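Local coordinates for putative type VI secretion protein (Escherichia coli, PDB 4HH5) that forms the N-terminal domain of the type VI secretion protein ClpV1, a ClpA/ClpB-family member whose full-length form probably binds and hydrolyses ATP through its other domains, at residues T139-Q142 / S143-Q146; D63-M66 / D67-W70. All coordinates share one frame; numbering follows the deposited sequence.

Contact 1. Residues T139-Q142 / S143-Q146; sequences TLSQ and SQLQ
Gln144 turns its CG away from its own carbonyl carbon (chi1 -71°) and then runs out extended (chi2 171°), which carries the amide back past the start of its helix to Ser141. Here OE1 accepts the backbone N-H of Ser141, with 3.1 Å between Gln144 OE1 and Ser141 N and a nearly straight N-H...O angle of 167°; the donor comes in somewhat out of the carbonyl plane. A water bridges Gln144 OE1 and Thr139 O, donating to both; it lies 2.7 Å from Gln144 OE1. Two bonds therefore grip this oxygen and limit the rotation of the amide, while the aliphatic part of Gln144 lies over the Ser141 hydroxyl, CG being 3.4 Å from Ser141 OG. Behind it the helix settles into its ordinary pattern: Leu145 N reaches Ser141 O and Gln146 N reaches Gln142 O. On the buried side, Leu140 and Leu145 run nearly perpendicular to each other and meet methyl to methyl, Leu140 CD1 lying 3.9 Å from Leu145 CD2. Leu58 of helix 54-61 touches both leucines, and helix 115-124 packs on Leu145. Ser141 is the N-cap; its bond from N-H to the Gln144 side chain is the backbone-to-side-chain half of a capping box, and the leucine pair flanking it is a hydrophobic staple, together a classic helix N-terminus.

Contact 2. Residues D63-M66 / D67-W70; sequences DWDM and DAIW
Asp67, in the first turn, lies beside Asp65, its CB 3.6 Å from Asp65 OD1. The two carboxylates themselves stay apart, 5.1 Å separating Asp65 OD1 from Asp67 OD1, and the first-turn N-H groups, which point back out of the N-terminal end, would probably ease the repulsion between the two negative charges. Ala68 comes next and donates the capping bond: its N-H goes to Asp65 OD1, the N and OD1 atoms 3.2 Å apart. The donor sits above the carboxylate plane, 68° out of it. Asp65 holds CG anti to its backbone N (chi1 177°), which swings the carboxylate towards the helix, and OD2 then rests on the methyl group, 3.5 Å from Ala68 CB. This makes Asp65 the N-cap of helix 66-78, and the residues flanking the cap, Trp64 and Ile69, meet as a hydrophobic staple. Ile69 sends CD1 obliquely to the indole, 3.9 Å from Trp64 CE3. The same methyl also meets the sulfur of Met66, whose side chain runs beside it in the same direction, with Met66 SD 4.1 Å from Ile69 CD1. Leu48 of helix 40-50 touches Met66 and Ile69. The backbone bond from Ile69 N to Asp65 O is weak, at 3.4 Å. At Trp70 the helical pattern is firmer, Trp70 N donating to Met66 O over 3.0 Å, while its indole leads away to Leu45 and Glu49 on helix 40-50.

In the fold
Contact 2 precedes contact 1 along the chain, and their centres are about 19 Å apart, yet the two helix starts touch through the Trp64 indole. Trp64 CZ2 packs 4.1 Å from Leu140 CD1, and Trp64 NE1 lies 4.0 Å from Thr139 OG1, again as packing. In each case the residue just before the N-cap, Leu140 or Trp64, reaches both its own helix and the other contact, so the two staples share one apolar patch. Pro136 adds to the junction: its carbonyl oxygen accepts from Thr139 OG1, and it also touches Trp64 and Ile69. Both contacts belong to the Clp R region of this N-terminal domain.

Contact 1. Residues T139-Q142 / S143-Q146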
ATOM      1  N   THR A 139      13.046   5.021  -4.178  1.00 22.15           N
ATOM      2  CA  THR A 139      14.510   4.864  -4.196  1.00 22.37           C
ATOM      3  C   THR A 139      15.020   3.444  -4.405  1.00 27.70           C
ATOM      4  O   THR A 139      16.111   3.279  -4.945  1.00 27.62           O
ATOM      5  CB  THR A 139      15.203   5.577  -3.018  1.00 26.36           C
ATOM      6  OG1 THR A 139      14.796   4.975  -1.791  1.00 26.68           O
ATOM      7  CG2 THR A 139      14.961   7.085  -3.005  1.00 22.98           C
ATOM      8  N   LEU A 140      14.266   2.428  -3.957  1.00 23.80           N
ATOM      9  CA  LEU A 140      14.671   1.029  -4.115  1.00 23.15           C
ATOM     10  C   LEU A 140      14.031   0.452  -5.367  1.00 25.97           C
ATOM     11  O   LEU A 140      12.880   0.752  -5.657  1.00 26.61           O
ATOM     12  CB  LEU A 140      14.273   0.186  -2.878  1.00 23.20           C
ATOM     13  CG  LEU A 140      14.843   0.619  -1.518  1.00 27.39           C
ATOM     14  CD1 LEU A 140      14.002   0.078  -0.380  1.00 26.94           C
ATOM     15  CD2 LEU A 140      16.303   0.200  -1.361  1.00 29.92           C
ATOM     16  N   SER A 141      14.786  -0.337  -6.134  1.00 20.35           N
ATOM     17  CA  SER A 141      14.271  -0.993  -7.330  1.00 18.72           C
ATOM     18  C   SER A 141      13.568  -2.297  -6.922  1.00 20.80           C
ATOM     19  O   SER A 141      13.772  -2.770  -5.799  1.00 19.65           O
ATOM     20  CB  SER A 141      15.412  -1.309  -8.280  1.00 19.00           C
ATOM     21  OG  SER A 141      16.242  -2.305  -7.709  1.00 23.75           O
ATOM     22  N   GLN A 142      12.804  -2.912  -7.843  1.00 17.82           N
ATOM     23  CA  GLN A 142      12.140  -4.194  -7.574  1.00 18.06           C
ATOM     24  C   GLN A 142      13.167  -5.291  -7.304  1.00 20.59           C
ATOM     25  O   GLN A 142      12.946  -6.124  -6.418  1.00 19.29           O
ATOM     26  CB  GLN A 142      11.184  -4.584  -8.720  1.00 19.98           C
ATOM     27  CG  GLN A 142      10.420  -5.913  -8.521  1.00 31.09           C
ATOM     28  CD  GLN A 142       9.775  -6.051  -7.155  1.00 49.11           C
ATOM     29  OE1 GLN A 142       8.852  -5.331  -6.805  1.00 46.11           O
ATOM     30  NE2 GLN A 142      10.243  -6.991  -6.357  1.00 38.77           N
ATOM     31  N   SER A 143      14.312  -5.259  -8.021  1.00 18.29           N
ATOM     32  CA  SER A 143      15.384  -6.244  -7.820  1.00 19.80           C
ATOM     33  C   SER A 143      15.972  -6.120  -6.417  1.00 22.02           C
ATOM     34  O   SER A 143      16.201  -7.142  -5.776  1.00 21.60           O
ATOM     35  CB  SER A 143      16.462  -6.147  -8.898  1.00 24.59           C
ATOM     36  OG  SER A 143      16.852  -4.805  -9.126  1.00 40.03           O
ATOM     37  N   GLN A 144      16.129  -4.880  -5.907  1.00 17.90           N
ATOM     38  CA  GLN A 144      16.623  -4.649  -4.546  1.00 17.33           C
ATOM     39  C   GLN A 144      15.628  -5.153  -3.501  1.00 19.10           C
ATOM     40  O   GLN A 144      16.036  -5.787  -2.528  1.00 17.75           O
ATOM     41  CB  GLN A 144      16.990  -3.176  -4.317  1.00 18.89           C
ATOM     42  CG  GLN A 144      18.264  -2.774  -5.068  1.00 23.62           C
ATOM     43  CD  GLN A 144      18.536  -1.294  -5.045  1.00 35.04           C
ATOM     44  OE1 GLN A 144      17.627  -0.462  -5.020  1.00 25.09           O
ATOM     45  NE2 GLN A 144      19.805  -0.933  -5.096  1.00 33.42           N
ATOM     46  N   LEU A 145      14.330  -4.903  -3.714  1.00 15.51           N
ATOM     47  CA  LEU A 145      13.271  -5.355  -2.796  1.00 15.00           C
ATOM     48  C   LEU A 145      13.228  -6.870  -2.675  1.00 18.64           C
ATOM     49  O   LEU A 145      13.049  -7.404  -1.576  1.00 17.08           O
ATOM     50  CB  LEU A 145      11.898  -4.814  -3.236  1.00 14.80           C
ATOM     51  CG  LEU A 145      11.724  -3.303  -3.158  1.00 19.02           C
ATOM     52  CD1 LEU A 145      10.442  -2.883  -3.822  1.00 19.35           C
ATOM     53  CD2 LEU A 145      11.805  -2.798  -1.722  1.00 20.41           C
ATOM     54  N   GLN A 146      13.405  -7.555  -3.809  1.00 17.14           N
ATOM     55  CA  GLN A 146      13.421  -9.015  -3.910  1.00 18.07           C
ATOM     56  C   GLN A 146      14.586  -9.586  -3.087  1.00 20.45           C
ATOM     57  O   GLN A 146      14.394 -10.529  -2.318  1.00 20.17           O
ATOM     58  CB  GLN A 146      13.584  -9.393  -5.386  1.00 20.05           C
ATOM     59  CG  GLN A 146      12.957 -10.706  -5.774  1.00 40.59           C
ATOM     60  CD  GLN A 146      13.354 -11.031  -7.186  1.00 61.07           C
ATOM     61  OE1 GLN A 146      12.811 -10.487  -8.154  1.00 53.62           O
ATOM     62  NE2 GLN A 146      14.372 -11.859  -7.324  1.00 55.53           N
TER
HETATM   63  O   HOH W   1      18.444   2.086  -5.037  1.00 30.12           O

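Contact 2. Residues D63-M66 / D67-W70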
ATOM      1  N   ASP A  63      17.282   4.566   6.501  1.00 18.73           N
ATOM      2  CA  ASP A  63      17.233   5.836   7.215  1.00 18.51           C
ATOM      3  C   ASP A  63      16.378   6.910   6.546  1.00 21.56           C
ATOM      4  O   ASP A  63      16.813   8.048   6.363  1.00 21.97           O
ATOM      5  CB  ASP A  63      18.652   6.334   7.555  1.00 20.50           C
ATOM      6  CG  ASP A  63      18.677   7.288   8.730  1.00 27.51           C
ATOM      7  OD1 ASP A  63      17.970   7.015   9.733  1.00 28.54           O
ATOM      8  OD2 ASP A  63      19.384   8.312   8.644  1.00 26.59           O
ATOM      9  N   TRP A  64      15.158   6.534   6.165  1.00 17.48           N
ATOM     10  CA  TRP A  64      14.215   7.476   5.582  1.00 17.76           C
ATOM     11  C   TRP A  64      13.741   8.405   6.684  1.00 20.96           C
ATOM     12  O   TRP A  64      13.631   7.987   7.843  1.00 20.00           O
ATOM     13  CB  TRP A  64      12.991   6.745   5.017  1.00 16.86           C
ATOM     14  CG  TRP A  64      13.248   5.817   3.867  1.00 17.73           C
ATOM     15  CD1 TRP A  64      14.421   5.631   3.190  1.00 20.59           C
ATOM     16  CD2 TRP A  64      12.288   4.966   3.244  1.00 17.86           C
ATOM     17  NE1 TRP A  64      14.250   4.703   2.194  1.00 19.75           N
ATOM     18  CE2 TRP A  64      12.951   4.267   2.211  1.00 21.27           C
ATOM     19  CE3 TRP A  64      10.930   4.682   3.492  1.00 19.60           C
ATOM     20  CZ2 TRP A  64      12.303   3.315   1.417  1.00 21.11           C
ATOM     21  CZ3 TRP A  64      10.297   3.723   2.718  1.00 20.79           C
ATOM     22  CH2 TRP A  64      10.973   3.075   1.675  1.00 21.52           C
ATOM     23  N   ASP A  65      13.473   9.668   6.332  1.00 17.74           N
ATOM     24  CA  ASP A  65      12.905  10.592   7.303  1.00 17.12           C
ATOM     25  C   ASP A  65      11.401  10.264   7.280  1.00 20.74           C
ATOM     26  O   ASP A  65      10.672  10.751   6.420  1.00 20.51           O
ATOM     27  CB  ASP A  65      13.198  12.058   6.916  1.00 17.79           C
ATOM     28  CG  ASP A  65      12.587  13.102   7.847  1.00 24.52           C
ATOM     29  OD1 ASP A  65      11.823  12.718   8.764  1.00 22.62           O
ATOM     30  OD2 ASP A  65      12.821  14.292   7.624  1.00 29.00           O
ATOM     31  N   MET A  66      10.968   9.366   8.182  1.00 18.39           N
ATOM     32  CA  MET A  66       9.576   8.899   8.275  1.00 18.79           C
ATOM     33  C   MET A  66       8.611  10.009   8.646  1.00 23.29           C
ATOM     34  O   MET A  66       7.458   9.977   8.206  1.00 23.04           O
ATOM     35  CB  MET A  66       9.429   7.718   9.257  1.00 21.04           C
ATOM     36  CG  MET A  66      10.312   6.525   8.932  1.00 24.95           C
ATOM     37  SD  MET A  66      10.024   5.820   7.287  1.00 29.17           S
ATOM     38  CE  MET A  66       8.595   4.812   7.621  1.00 26.20           C
ATOM     39  N   ASP A  67       9.070  10.976   9.464  1.00 20.46           N
ATOM     40  CA  ASP A  67       8.262  12.124   9.892  1.00 21.03           C
ATOM     41  C   ASP A  67       7.849  12.963   8.696  1.00 24.18           C
ATOM     42  O   ASP A  67       6.688  13.337   8.616  1.00 24.39           O
ATOM     43  CB  ASP A  67       9.007  12.992  10.929  1.00 23.21           C
ATOM     44  CG  ASP A  67       8.989  12.455  12.350  1.00 39.63           C
ATOM     45  OD1 ASP A  67       8.763  11.235  12.526  1.00 40.20           O
ATOM     46  OD2 ASP A  67       9.214  13.253  13.291  1.00 48.59           O
ATOM     47  N   ALA A  68       8.791  13.236   7.761  1.00 21.16           N
ATOM     48  CA  ALA A  68       8.521  14.013   6.549  1.00 20.90           C
ATOM     49  C   ALA A  68       7.535  13.275   5.632  1.00 23.78           C
ATOM     50  O   ALA A  68       6.673  13.919   5.036  1.00 23.00           O
ATOM     51  CB  ALA A  68       9.809  14.330   5.817  1.00 21.72           C
ATOM     52  N   ILE A  69       7.618  11.929   5.566  1.00 20.15           N
ATOM     53  CA  ILE A  69       6.686  11.128   4.758  1.00 19.32           C
ATOM     54  C   ILE A  69       5.284  11.242   5.348  1.00 21.70           C
ATOM     55  O   ILE A  69       4.333  11.469   4.605  1.00 19.16           O
ATOM     56  CB  ILE A  69       7.131   9.645   4.606  1.00 21.81           C
ATOM     57  CG1 ILE A  69       8.537   9.533   3.960  1.00 20.70           C
ATOM     58  CG2 ILE A  69       6.086   8.848   3.805  1.00 23.07           C
ATOM     59  CD1 ILE A  69       9.184   8.148   4.052  1.00 25.35           C
ATOM     60  N   TRP A  70       5.166  11.080   6.685  1.00 20.54           N
ATOM     61  CA  TRP A  70       3.899  11.177   7.410  1.00 21.73           C
ATOM     62  C   TRP A  70       3.267  12.560   7.202  1.00 25.44           C
ATOM     63  O   TRP A  70       2.083  12.634   6.888  1.00 25.90           O
ATOM     64  CB  TRP A  70       4.099  10.899   8.917  1.00 21.22           C
ATOM     65  CG  TRP A  70       2.835  11.050   9.716  1.00 22.28           C
ATOM     66  CD1 TRP A  70       2.479  12.108  10.498  1.00 25.36           C
ATOM     67  CD2 TRP A  70       1.716  10.156   9.716  1.00 21.78           C
ATOM     68  NE1 TRP A  70       1.220  11.908  11.020  1.00 24.19           N
ATOM     69  CE2 TRP A  70       0.728  10.719  10.551  1.00 25.48           C
ATOM     70  CE3 TRP A  70       1.459   8.918   9.100  1.00 22.67           C
ATOM     71  CZ2 TRP A  70      -0.505  10.093  10.782  1.00 24.59           C
ATOM     72  CZ3 TRP A  70       0.252   8.287   9.355  1.00 23.75           C
ATOM     73  CH2 TRP A  70      -0.714   8.872  10.185  1.00 24.28           C
TER